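Local atomic coordinates of IPT/TIG domain-containing protein (Bacteroides thetaiotaomicron, PDB entry 3TC9), a protein that is of unproven function but, with an immunoglobulin-like domain joined to a six-bladed beta-propeller, probably serves as an auxiliary nutrient-binding protein. Residues G10-N15 / G38-S43; V18-F23 / I80-L85; G31-L36 / S66-V71; S43-I48 / S57-A62. One frame throughout, in Å; residues are numbered along the deposited sequence. Where two conformers were deposited one is given.

Contact 1. Residues G10-N15 / G38-S43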
loop_
_atom_site.group_PDB
_atom_site.type_symbol
_atom_site.label_atom_id
_atom_site.label_comp_id
_atom_site.label_asym_id
_atom_site.label_seq_id
_atom_site.Cartn_x
_atom_site.Cartn_y
_atom_site.Cartn_z
ATOM N N GLY B 10 22.200 -11.923 46.052
ATOM C CA GLY B 10 22.408 -11.347 44.727
ATOM C C GLY B 10 23.580 -11.951 43.966
ATOM O O GLY B 10 23.856 -11.527 42.848
ATOM N N ASP B 11 24.290 -12.937 44.562
ATOM C CA ASP B 11 25.421 -13.620 43.919
ATOM C C ASP B 11 24.961 -14.903 43.225
ATOM O O ASP B 11 24.000 -15.525 43.680
ATOM C CB ASP B 11 26.527 -13.942 44.940
ATOM C CG ASP B 11 27.404 -12.767 45.352
ATOM O OD1 ASP B 11 27.279 -11.678 44.734
ATOM O OD2 ASP B 11 28.216 -12.934 46.293
ATOM N N PHE B 12 25.627 -15.288 42.109
ATOM C CA PHE B 12 25.268 -16.497 41.359
ATOM C C PHE B 12 25.644 -17.734 42.157
ATOM O O PHE B 12 26.750 -17.797 42.694
ATOM C CB PHE B 12 25.915 -16.520 39.950
ATOM C CG PHE B 12 25.784 -17.843 39.223
ATOM C CD1 PHE B 12 24.551 -18.286 38.772
ATOM C CD2 PHE B 12 26.892 -18.674 39.044
ATOM C CE1 PHE B 12 24.423 -19.543 38.179
ATOM C CE2 PHE B 12 26.766 -19.917 38.411
ATOM C CZ PHE B 12 25.534 -20.350 37.991
ATOM N N ASP B 13 24.715 -18.698 42.272
ATOM C CA ASP B 13 24.961 -19.963 42.975
ATOM C C ASP B 13 25.052 -21.073 41.942
ATOM O O ASP B 13 24.039 -21.424 41.343
ATOM C CB ASP B 13 23.882 -20.268 44.033
ATOM C CG ASP B 13 24.154 -21.459 44.959
ATOM O OD1 ASP B 13 24.996 -22.338 44.599
ATOM O OD2 ASP B 13 23.530 -21.520 46.033
ATOM N N PRO B 14 26.255 -21.634 41.720
ATOM C CA PRO B 14 26.409 -22.705 40.717
ATOM C C PRO B 14 25.572 -23.946 40.968
ATOM O O PRO B 14 25.363 -24.695 40.019
ATOM C CB PRO B 14 27.906 -23.064 40.817
ATOM C CG PRO B 14 28.552 -21.872 41.363
ATOM C CD PRO B 14 27.556 -21.337 42.366
ATOM N N ASN B 15 25.121 -24.193 42.220
ATOM C CA ASN B 15 24.337 -25.392 42.546
ATOM C C ASN B 15 22.824 -25.167 42.544
ATOM O O ASN B 15 22.086 -26.048 42.985
ATOM C CB ASN B 15 24.765 -25.959 43.876
ATOM C CG ASN B 15 26.254 -26.129 43.972
ATOM O OD1 ASN B 15 26.940 -26.660 43.077
ATOM N ND2 ASN B 15 26.799 -25.550 44.999
ATOM N N GLY B 38 13.594 -13.276 37.087
ATOM C CA GLY B 38 13.908 -14.683 37.229
ATOM C C GLY B 38 14.604 -15.005 38.520
ATOM O O GLY B 38 14.378 -14.359 39.546
ATOM N N GLU B 39 15.409 -16.059 38.472
ATOM C CA GLU B 39 16.161 -16.589 39.606
ATOM C C GLU B 39 17.620 -16.846 39.255
ATOM O O GLU B 39 17.900 -17.390 38.184
ATOM C CB GLU B 39 15.558 -17.949 40.053
ATOM C CG GLU B 39 14.070 -17.973 40.343
ATOM C CD GLU B 39 13.733 -18.042 41.816
ATOM O OE1 GLU B 39 13.944 -19.116 42.429
ATOM O OE2 GLU B 39 13.238 -17.022 42.350
ATOM N N ASN B 40 18.533 -16.529 40.190
ATOM C CA ASN B 40 19.953 -16.901 40.161
ATOM C C ASN B 40 20.726 -16.406 38.915
ATOM O O ASN B 40 21.464 -17.165 38.269
ATOM C CB ASN B 40 20.068 -18.427 40.288
ATOM C CG ASN B 40 21.404 -18.914 40.747
ATOM O OD1 ASN B 40 22.113 -18.237 41.487
ATOM N ND2 ASN B 40 21.771 -20.118 40.328
ATOM N N PHE B 41 20.575 -15.124 38.612
ATOM C CA PHE B 41 21.305 -14.493 37.512
ATOM C C PHE B 41 22.698 -14.041 37.970
ATOM O O PHE B 41 23.617 -13.898 37.145
ATOM C CB PHE B 41 20.535 -13.277 37.000
ATOM C CG PHE B 41 19.194 -13.513 36.363
ATOM C CD1 PHE B 41 18.868 -14.754 35.828
ATOM C CD2 PHE B 41 18.264 -12.480 36.258
ATOM C CE1 PHE B 41 17.630 -14.967 35.230
ATOM C CE2 PHE B 41 17.030 -12.690 35.635
ATOM C CZ PHE B 41 16.735 -13.922 35.097
ATOM N N GLY B 42 22.826 -13.777 39.271
ATOM C CA GLY B 42 24.021 -13.186 39.845
ATOM C C GLY B 42 23.981 -11.692 39.575
ATOM O O GLY B 42 23.005 -11.170 39.024
ATOM N N SER B 43 25.040 -10.992 39.941
ATOM C CA SER B 43 25.100 -9.546 39.761
ATOM C C SER B 43 26.328 -9.148 38.921
ATOM O O SER B 43 26.617 -7.958 38.802
ATOM C CB SER B 43 25.090 -8.836 41.117
ATOM O OG SER B 43 25.774 -9.542 42.137
HETATM O O HOH W 1 21.729 -14.499 42.048
HETATM O O HOH W 2 27.300 -13.356 40.616
#

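Contact 2. Residues V18-F23 / I80-L85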
loop_
_atom_site.group_PDB
_atom_site.type_symbol
_atom_site.label_atom_id
_atom_site.label_comp_id
_atom_site.label_asym_id
_atom_site.label_seq_id
_atom_site.Cartn_x
_atom_site.Cartn_y
_atom_site.Cartn_z
ATOM N N VAL B 18 18.982 -21.717 37.068
ATOM C CA VAL B 18 18.833 -20.391 36.504
ATOM C C VAL B 18 17.570 -20.449 35.691
ATOM O O VAL B 18 17.417 -21.384 34.918
ATOM C CB VAL B 18 20.043 -19.916 35.674
ATOM C CG1 VAL B 18 19.895 -18.449 35.262
ATOM C CG2 VAL B 18 21.333 -20.121 36.453
ATOM N N VAL B 19 16.632 -19.533 35.900
ATOM C CA VAL B 19 15.364 -19.552 35.146
ATOM C C VAL B 19 14.863 -18.140 34.902
ATOM O O VAL B 19 15.200 -17.228 35.652
ATOM C CB VAL B 19 14.226 -20.421 35.789
ATOM C CG1 VAL B 19 14.507 -21.915 35.672
ATOM C CG2 VAL B 19 13.954 -20.029 37.234
ATOM N N ILE B 20 14.054 -17.974 33.850
ATOM C CA ILE B 20 13.384 -16.708 33.509
ATOM C C ILE B 20 11.917 -16.899 33.876
ATOM O O ILE B 20 11.344 -17.908 33.485
ATOM C CB ILE B 20 13.587 -16.274 32.029
ATOM C CG1 ILE B 20 15.079 -15.987 31.712
ATOM C CG2 ILE B 20 12.711 -15.077 31.692
ATOM C CD1 ILE B 20 15.422 -16.098 30.206
ATOM N N SER B 21 11.357 -15.993 34.703
ATOM C CA SER B 21 9.962 -16.031 35.128
ATOM C C SER B 21 9.114 -15.100 34.248
ATOM O O SER B 21 7.972 -15.437 33.946
ATOM C CB SER B 21 9.815 -15.675 36.604
ATOM O OG SER B 21 10.261 -14.366 36.904
ATOM N N GLU B 22 9.659 -13.944 33.839
ATOM C CA GLU B 22 8.957 -13.017 32.953
ATOM C C GLU B 22 9.882 -11.934 32.406
ATOM O O GLU B 22 11.005 -11.742 32.886
ATOM C CB GLU B 22 7.701 -12.370 33.619
ATOM C CG GLU B 22 7.936 -11.424 34.789
ATOM C CD GLU B 22 6.672 -10.927 35.468
ATOM O OE1 GLU B 22 5.765 -11.756 35.711
ATOM O OE2 GLU B 22 6.600 -9.713 35.776
ATOM N N PHE B 23 9.395 -11.237 31.393
ATOM C CA PHE B 23 10.115 -10.136 30.771
ATOM C C PHE B 23 9.145 -9.031 30.379
ATOM O O PHE B 23 7.973 -9.289 30.127
ATOM C CB PHE B 23 10.962 -10.593 29.565
ATOM C CG PHE B 23 10.208 -11.174 28.394
ATOM C CD1 PHE B 23 9.709 -10.353 27.394
ATOM C CD2 PHE B 23 10.013 -12.546 28.284
ATOM C CE1 PHE B 23 8.982 -10.887 26.330
ATOM C CE2 PHE B 23 9.313 -13.081 27.202
ATOM C CZ PHE B 23 8.791 -12.244 26.240
ATOM N N ILE B 80 13.940 -15.743 23.426
ATOM C CA ILE B 80 14.904 -15.297 24.438
ATOM C C ILE B 80 15.599 -16.475 25.141
ATOM O O ILE B 80 14.946 -17.289 25.808
ATOM C CB ILE B 80 14.235 -14.351 25.488
ATOM C CG1 ILE B 80 13.616 -13.118 24.811
ATOM C CG2 ILE B 80 15.228 -13.944 26.593
ATOM C CD1 ILE B 80 12.559 -12.532 25.546
ATOM N N LYS B 81 16.940 -16.506 25.030
ATOM C CA LYS B 81 17.811 -17.485 25.679
ATOM C C LYS B 81 18.745 -16.760 26.624
ATOM O O LYS B 81 19.139 -15.636 26.339
ATOM C CB LYS B 81 18.618 -18.286 24.644
ATOM C CG LYS B 81 17.764 -19.133 23.699
ATOM C CD LYS B 81 18.663 -19.978 22.821
ATOM C CE LYS B 81 17.907 -20.755 21.769
ATOM N NZ LYS B 81 17.061 -21.833 22.339
ATOM N N LEU B 82 19.049 -17.367 27.763
ATOM C CA LEU B 82 19.977 -16.819 28.760
ATOM C C LEU B 82 20.964 -17.921 29.200
ATOM O O LEU B 82 20.557 -19.051 29.475
ATOM C CB LEU B 82 19.230 -16.233 29.980
ATOM C CG LEU B 82 20.084 -15.639 31.118
ATOM C CD1 LEU B 82 19.314 -14.603 31.864
ATOM C CD2 LEU B 82 20.505 -16.705 32.125
ATOM N N SER B 83 22.244 -17.565 29.285
ATOM C CA SER B 83 23.300 -18.450 29.752
ATOM C C SER B 83 24.123 -17.739 30.776
ATOM O O SER B 83 24.402 -16.542 30.621
ATOM C CB SER B 83 24.206 -18.883 28.597
ATOM O OG SER B 83 23.611 -19.875 27.784
ATOM N N ILE B 84 24.503 -18.465 31.815
ATOM C CA ILE B 84 25.468 -18.007 32.815
ATOM C C ILE B 84 26.805 -18.640 32.368
ATOM O O ILE B 84 26.857 -19.815 31.957
ATOM C CB ILE B 84 25.078 -18.315 34.303
ATOM C CG1 ILE B 84 23.702 -17.720 34.683
ATOM C CG2 ILE B 84 26.169 -17.869 35.294
ATOM C CD1 ILE B 84 23.456 -16.201 34.514
ATOM N N LEU B 85 27.845 -17.837 32.357
ATOM C CA LEU B 85 29.174 -18.269 31.902
ATOM C C LEU B 85 30.163 -18.363 33.035
ATOM O O LEU B 85 29.940 -17.816 34.109
ATOM C CB LEU B 85 29.721 -17.261 30.856
ATOM C CG LEU B 85 28.750 -16.765 29.787
ATOM C CD1 LEU B 85 29.334 -15.591 29.071
ATOM C CD2 LEU B 85 28.427 -17.864 28.775
#

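Contact 3. Residues G31-L36 / S66-V71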
loop_
_atom_site.group_PDB
_atom_site.type_symbol
_atom_site.label_atom_id
_atom_site.label_comp_id
_atom_site.label_asym_id
_atom_site.label_seq_id
_atom_site.Cartn_x
_atom_site.Cartn_y
_atom_site.Cartn_z
ATOM N N GLY B 31 16.854 -1.571 20.062
ATOM C CA GLY B 31 17.206 -0.677 21.160
ATOM C C GLY B 31 16.237 -0.633 22.325
ATOM O O GLY B 31 16.431 0.168 23.233
ATOM N N THR B 32 15.181 -1.467 22.321
ATOM C CA THR B 32 14.242 -1.522 23.446
ATOM C C THR B 32 14.995 -2.035 24.660
ATOM O O THR B 32 15.707 -3.043 24.562
ATOM C CB THR B 32 13.027 -2.422 23.130
ATOM O OG1 THR B 32 12.240 -1.838 22.102
ATOM C CG2 THR B 32 12.151 -2.687 24.348
ATOM N N ARG B 33 14.826 -1.326 25.796
ATOM C CA ARG B 33 15.428 -1.684 27.083
ATOM C C ARG B 33 14.523 -2.711 27.724
ATOM O O ARG B 33 13.409 -2.400 28.123
ATOM C CB ARG B 33 15.635 -0.434 27.973
ATOM C CG ARG B 33 16.235 -0.699 29.368
ATOM C CD ARG B 33 16.342 0.597 30.166
ATOM N NE ARG B 33 16.817 0.402 31.539
ATOM C CZ ARG B 33 18.084 0.533 31.928
ATOM N NH1 ARG B 33 19.028 0.838 31.049
ATOM N NH2 ARG B 33 18.413 0.357 33.198
HETATM N N MSE B 34 14.959 -3.957 27.731
HETATM C CA MSE B 34 14.157 -5.041 28.288
HETATM C C MSE B 34 14.522 -5.310 29.754
HETATM O O MSE B 34 15.669 -5.210 30.135
HETATM C CB MSE B 34 14.337 -6.313 27.435
HETATM C CG MSE B 34 13.553 -7.512 27.945
HETATM SE SE MSE B 34 14.025 -9.114 26.989
HETATM C CE MSE B 34 12.988 -8.760 25.321
ATOM N N LEU B 35 13.531 -5.675 30.542
ATOM C CA LEU B 35 13.680 -6.059 31.939
ATOM C C LEU B 35 13.315 -7.540 32.092
ATOM O O LEU B 35 12.164 -7.914 31.859
ATOM C CB LEU B 35 12.785 -5.167 32.840
ATOM C CG LEU B 35 12.544 -5.601 34.306
ATOM C CD1 LEU B 35 13.844 -5.794 35.067
ATOM C CD2 LEU B 35 11.641 -4.575 35.021
ATOM N N LEU B 36 14.301 -8.376 32.463
ATOM C CA LEU B 36 14.068 -9.796 32.708
ATOM C C LEU B 36 13.931 -10.081 34.192
ATOM O O LEU B 36 14.775 -9.657 34.975
ATOM C CB LEU B 36 15.218 -10.662 32.168
ATOM C CG LEU B 36 15.311 -10.990 30.688
ATOM C CD1 LEU B 36 16.515 -11.932 30.453
ATOM C CD2 LEU B 36 14.093 -11.718 30.201
ATOM N N SER B 66 16.723 -9.998 38.815
ATOM C CA SER B 66 16.407 -9.207 37.637
ATOM C C SER B 66 17.675 -8.761 36.907
ATOM O O SER B 66 18.777 -8.739 37.476
ATOM C CB SER B 66 15.571 -7.979 38.012
ATOM O OG SER B 66 16.305 -7.146 38.890
ATOM N N LEU B 67 17.501 -8.461 35.634
ATOM C CA LEU B 67 18.526 -7.901 34.784
ATOM C C LEU B 67 17.883 -7.037 33.703
ATOM O O LEU B 67 16.723 -7.212 33.353
ATOM C CB LEU B 67 19.486 -8.951 34.175
ATOM C CG LEU B 67 18.978 -9.915 33.127
ATOM C CD1 LEU B 67 19.006 -9.282 31.707
ATOM C CD2 LEU B 67 19.810 -11.136 33.150
ATOM N N TYR B 68 18.673 -6.123 33.173
ATOM C CA TYR B 68 18.347 -5.265 32.060
ATOM C C TYR B 68 19.232 -5.644 30.876
ATOM O O TYR B 68 20.436 -5.865 31.035
ATOM C CB TYR B 68 18.578 -3.796 32.440
ATOM C CG TYR B 68 17.476 -3.110 33.214
ATOM C CD1 TYR B 68 16.258 -2.803 32.610
ATOM C CD2 TYR B 68 17.699 -2.636 34.503
ATOM C CE1 TYR B 68 15.263 -2.111 33.297
ATOM C CE2 TYR B 68 16.721 -1.923 35.195
ATOM C CZ TYR B 68 15.498 -1.672 34.594
ATOM O OH TYR B 68 14.526 -0.994 35.304
ATOM N N CYS B 69 18.641 -5.727 29.694
ATOM C CA CYS B 69 19.397 -5.945 28.469
ATOM C C CYS B 69 18.778 -5.067 27.364
ATOM O O CYS B 69 17.729 -4.455 27.587
ATOM C CB CYS B 69 19.460 -7.422 28.088
ATOM S SG CYS B 69 17.852 -8.162 27.761
ATOM N N VAL B 70 19.456 -4.941 26.221
ATOM C CA VAL B 70 18.994 -4.072 25.130
ATOM C C VAL B 70 18.717 -4.943 23.914
ATOM O O VAL B 70 19.578 -5.738 23.534
ATOM C CB VAL B 70 20.030 -2.943 24.853
ATOM C CG1 VAL B 70 19.545 -1.990 23.755
ATOM C CG2 VAL B 70 20.330 -2.161 26.130
ATOM N N VAL B 71 17.487 -4.847 23.353
ATOM C CA VAL B 71 17.096 -5.660 22.198
ATOM C C VAL B 71 17.992 -5.281 20.995
ATOM O O VAL B 71 18.059 -4.115 20.627
ATOM C CB VAL B 71 15.588 -5.567 21.878
ATOM C CG1 VAL B 71 15.270 -6.205 20.527
ATOM C CG2 VAL B 71 14.780 -6.229 22.987
#

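Contact 4. Residues S43-I48 / S57-A62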
loop_
_atom_site.group_PDB
_atom_site.type_symbol
_atom_site.label_atom_id
_atom_site.label_comp_id
_atom_site.label_asym_id
_atom_site.label_seq_id
_atom_site.Cartn_x
_atom_site.Cartn_y
_atom_site.Cartn_z
ATOM N N SER B 43 25.040 -10.992 39.941
ATOM C CA SER B 43 25.100 -9.546 39.761
ATOM C C SER B 43 26.328 -9.148 38.921
ATOM O O SER B 43 26.617 -7.958 38.802
ATOM C CB SER B 43 25.090 -8.836 41.117
ATOM O OG SER B 43 25.774 -9.542 42.137
ATOM N N ASP B 44 26.986 -10.134 38.273
ATOM C CA ASP B 44 28.159 -9.935 37.411
ATOM C C ASP B 44 27.736 -9.996 35.941
ATOM O O ASP B 44 27.551 -11.080 35.376
ATOM C CB ASP B 44 29.272 -10.972 37.716
ATOM C CG ASP B 44 30.604 -10.724 37.022
ATOM O OD1 ASP B 44 30.650 -9.870 36.094
ATOM O OD2 ASP B 44 31.612 -11.350 37.430
ATOM N N ILE B 45 27.641 -8.813 35.335
ATOM C CA ILE B 45 27.220 -8.567 33.953
ATOM C C ILE B 45 28.100 -9.356 32.964
ATOM O O ILE B 45 27.574 -9.846 31.962
ATOM C CB ILE B 45 27.233 -7.026 33.697
ATOM C CG1 ILE B 45 25.974 -6.366 34.282
ATOM C CG2 ILE B 45 27.429 -6.624 32.232
ATOM C CD1 ILE B 45 26.083 -4.790 34.330
ATOM N N SER B 46 29.415 -9.498 33.254
ATOM C CA SER B 46 30.345 -10.180 32.355
ATOM C C SER B 46 30.070 -11.685 32.212
ATOM O O SER B 46 30.519 -12.297 31.244
ATOM C CB SER B 46 31.786 -9.990 32.829
ATOM O OG SER B 46 31.986 -10.586 34.098
ATOM N N LYS B 47 29.340 -12.276 33.154
ATOM C CA LYS B 47 29.100 -13.715 33.124
ATOM C C LYS B 47 27.683 -14.044 32.697
ATOM O O LYS B 47 27.267 -15.184 32.831
ATOM C CB LYS B 47 29.429 -14.322 34.486
ATOM C CG LYS B 47 30.909 -14.270 34.793
ATOM C CD LYS B 47 31.141 -14.654 36.209
ATOM C CE LYS B 47 32.538 -15.146 36.392
ATOM N NZ LYS B 47 32.794 -15.545 37.807
ATOM N N ILE B 48 26.959 -13.075 32.164
ATOM C CA ILE B 48 25.583 -13.266 31.670
ATOM C C ILE B 48 25.561 -13.068 30.161
ATOM O O ILE B 48 26.043 -12.053 29.665
ATOM C CB ILE B 48 24.513 -12.380 32.358
ATOM C CG1 ILE B 48 24.678 -12.378 33.908
ATOM C CG2 ILE B 48 23.104 -12.822 31.941
ATOM C CD1 ILE B 48 23.775 -11.392 34.631
ATOM N N SER B 57 22.413 -9.901 22.844
ATOM C CA SER B 57 21.749 -8.787 23.515
ATOM C C SER B 57 22.618 -8.353 24.693
ATOM O O SER B 57 22.869 -9.163 25.585
ATOM C CB SER B 57 20.363 -9.238 23.982
ATOM O OG SER B 57 19.679 -8.232 24.707
ATOM N N LYS B 58 23.129 -7.102 24.675
ATOM C CA LYS B 58 24.019 -6.593 25.722
ATOM C C LYS B 58 23.263 -6.386 27.054
ATOM O O LYS B 58 22.235 -5.705 27.094
ATOM C CB LYS B 58 24.685 -5.287 25.270
ATOM C CG LYS B 58 25.445 -5.387 23.931
ATOM C CD LYS B 58 26.848 -4.807 24.037
ATOM C CE LYS B 58 27.578 -4.748 22.719
ATOM N NZ LYS B 58 28.785 -3.876 22.816
ATOM N N VAL B 59 23.755 -7.033 28.117
ATOM C CA VAL B 59 23.241 -6.960 29.489
ATOM C C VAL B 59 23.821 -5.685 30.067
ATOM O O VAL B 59 25.038 -5.465 29.977
ATOM C CB VAL B 59 23.607 -8.239 30.297
ATOM C CG1 VAL B 59 23.166 -8.134 31.765
ATOM C CG2 VAL B 59 22.988 -9.458 29.635
ATOM N N VAL B 60 22.961 -4.827 30.602
ATOM C CA VAL B 60 23.385 -3.494 31.069
ATOM C C VAL B 60 23.211 -3.332 32.600
ATOM O O VAL B 60 23.716 -2.386 33.190
ATOM C CB VAL B 60 22.690 -2.341 30.253
ATOM C CG1 VAL B 60 23.065 -2.409 28.773
ATOM C CG2 VAL B 60 21.172 -2.350 30.398
ATOM N N GLY B 61 22.529 -4.279 33.219
ATOM C CA GLY B 61 22.303 -4.298 34.659
ATOM C C GLY B 61 21.919 -5.683 35.116
ATOM O O GLY B 61 21.298 -6.424 34.348
ATOM N N ALA B 62 22.329 -6.063 36.345
ATOM C CA ALA B 62 22.021 -7.377 36.940
ATOM C C ALA B 62 21.921 -7.270 38.472
ATOM O O ALA B 62 22.867 -6.818 39.132
ATOM C CB ALA B 62 23.069 -8.414 36.534
#

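Contact 1. Residues G10-N15 / G38-S43
The carboxamide of Asn-40 lies against the backbone of Asp-13 and makes two hydrogen bonds with it. Asp-13 N donates to Asn-40 OD1 at 2.8 Å, in the carbonyl plane and on a lone pair, while Asn-40 ND2 donates to Asp-13 O, at 2.8 Å and nearly straight at 168°. Asn-40 CG stands anti to the backbone N (chi1 -160°), on the side of the N-terminal arm, where the amide lies. A leucine in place of Asn-40 would probably leave the N-H and the C=O of Asp-13 without these mates and the arm less firmly held. At the other end Ser-43 OG donates to Gly-10 O at 2.9 Å, from above the carbonyl plane. Between them one water joins Gly-42 N to Asp-11 O, the latter bond weak. Packing fills the middle: Phe-12 sets CD1 of its ring edge 3.3 Å from Asn-40 O, and its ring plane is 16° from the amide plane. Phe-12 CB rests 3.8 Å from Gly-42 CA, where a side chain would collide. The Phe-12 side chain also packs on Val-18 and Ile-84. The arm, which forms no strand here, is thus held largely through its backbone, with one aromatic foothold.

Contact 2. Residues V18-F23 / I80-L85
Ile-80 and Phe-23 meet at one end of the core of an immunoglobulin-like (IPT/TIG) beta-sandwich, where strands 19-23 and 80-85 face each other with their axes 8.4 Å apart and no hydrogen bond between them. Ile-80 lays CD1 over the centre of the Phe-23 ring, 3.6 Å from the centroid and 8° off the normal, a CH-pi contact. Chi1 of 63° sets Phe-23 CG between the backbone N and the carbonyl carbon, on the core side. After Ile-20, a classic beta bulge, Ser-21 and Glu-22 facing Tyr-37, precedes Phe-23. An alanine in place of Phe-23 would probably open a gap beneath the Ile-80 methyl and let the end of that side chain shift. Ile-80 also offers CG2 to Ile-20 CD1, more loosely at 4.2 Å. Leu-82 comes next and touches two partners: its CB meets Ile-20 CD1 at 3.8 Å, and its CD2 lies 3.6 Å from Val-18 CG1, the two side chains crossing at about a right angle. Phe-41 also packs on Leu-82. Ile-84 ends the row: its CG1 touches both methyls of Val-18, 3.8 Å from CG2 and 3.9 Å from CG1.

Contact 3. Residues G31-L36 / S66-V71
The Tyr-68 ring carries the guanidinium of Arg-33 over one face, with Leu-35 CD1 toward the opposite face and Met-34 O at its edge. Arg-33 and Tyr-68 sit on neighbouring antiparallel strands, 33-36 and 66-70, of the immunoglobulin-like domain. In one of the two modelled conformers of Arg-33, CZ stands 3.9 Å from the Tyr-68 ring centroid, a cation-pi contact, with the two planes 44° apart, so the guanidinium is tilted rather than stacked flat and its NH2 lies over the ring centre. Because the arginine has a second conformer, this contact is probably not permanent. An arm extended from CG to NE carries the group across to a residue that is not its direct bridge partner, since Arg-33 pairs with Val-70 and Tyr-68 with Leu-35. Val-60 of strand 55-62 also touches both side chains on this outer face.

The backbone ladder is regular. Met-34 with Cys-69 and Leu-36 with Leu-67 are hydrogen-bonded pairs, each joined by two N-H to O bonds, alternating with the non-hydrogen-bonded pairs Arg-33 with Val-70 and Leu-35 with Tyr-68. Beyond the strand ends, Val-71 N donates to Thr-32 O and Gly-31 N to Val-71 O, which carries the pairing into the loop. The Thr-32 hydroxyl, OG1, is hydrogen-bonded to Gly-29 O outside the contact.

The other face looks into the core. There selenomethionine Met-34 puts both CB and SE 4.0 Å from Cys-69 SG, then bends at chi3 (-77°), bringing CE 3.9 Å from Val-71 CG2. Leu-36 and Leu-67 lie side by side, pointing the same way, with their CD1 methyls 3.8 Å apart.

Contact 4. Residues S43-I48 / S57-A62
Ile-48, at the start of strand 48-52, drives its CD1 against Ala-62 CB at 3.6 Å, the closest side-chain pairing between 43-48 and strand 59-62. The same isoleucine turns CG2 to Val-59 CG2 at 4.1 Å, and these two side chains cross at about a right angle. Both neighbours point toward 43-48, while Ile-48 itself is buried and also reaches Leu-67, so this is the compact, inward part of the contact. Ser-43 adds its CA, which approaches Ala-62 O at 3.6 Å in a CA-H...O contact.

The outer part is looser. Ile-45, exposed, slides past Val-59 in the opposite direction, with 4.2 Å between their CG1 atoms. Its closer approaches are to backbone oxygens: CG2 is 3.5 Å from Val-59 O, and CD1 is 3.6 Å from Val-60 O. Chi1 of -79° sets Ile-45 CG1 anti to the carbonyl carbon; CD1 lies beside the classic bulge of Val-60 and Gly-61, which faces Tyr-68.

No hydrogen bond crosses between the segments; polar order lies within 43-48. Asp-44 OD1 accepts from Ser-46 N, and Lys-47 N bonds to Asp-44 O. An Asx turn at Asp-44, overlapping the short 3-10 segment 45-46, thus shapes the connection that leads from strand 33-39 into strand 48-52 of the immunoglobulin-like sandwich.

All four contacts lie in the N-terminal immunoglobulin-like domain, far from the centre of a chain dominated by the propeller. Their centres are 10 to 17 Å apart, contacts 3 and 4 being nearest and contacts 1 and 3 farthest. Contacts 1 and 3 share strand 33-39, whose neighbours are 19-28, used by contact 2, and 66-70, which in turn borders 55-62 of contact 4. Along the chain, contacts 3 and 4 fall within the span bridged by contact 2, whereas contact 1 crosses it and ends at Ser-43, where contact 4 begins. Phe-41 links contact 1 to contact 3 through Leu-67, and Leu-82 links contact 2 to that same leucine, so sheet pairing, core and N-terminal arm form one continuous unit.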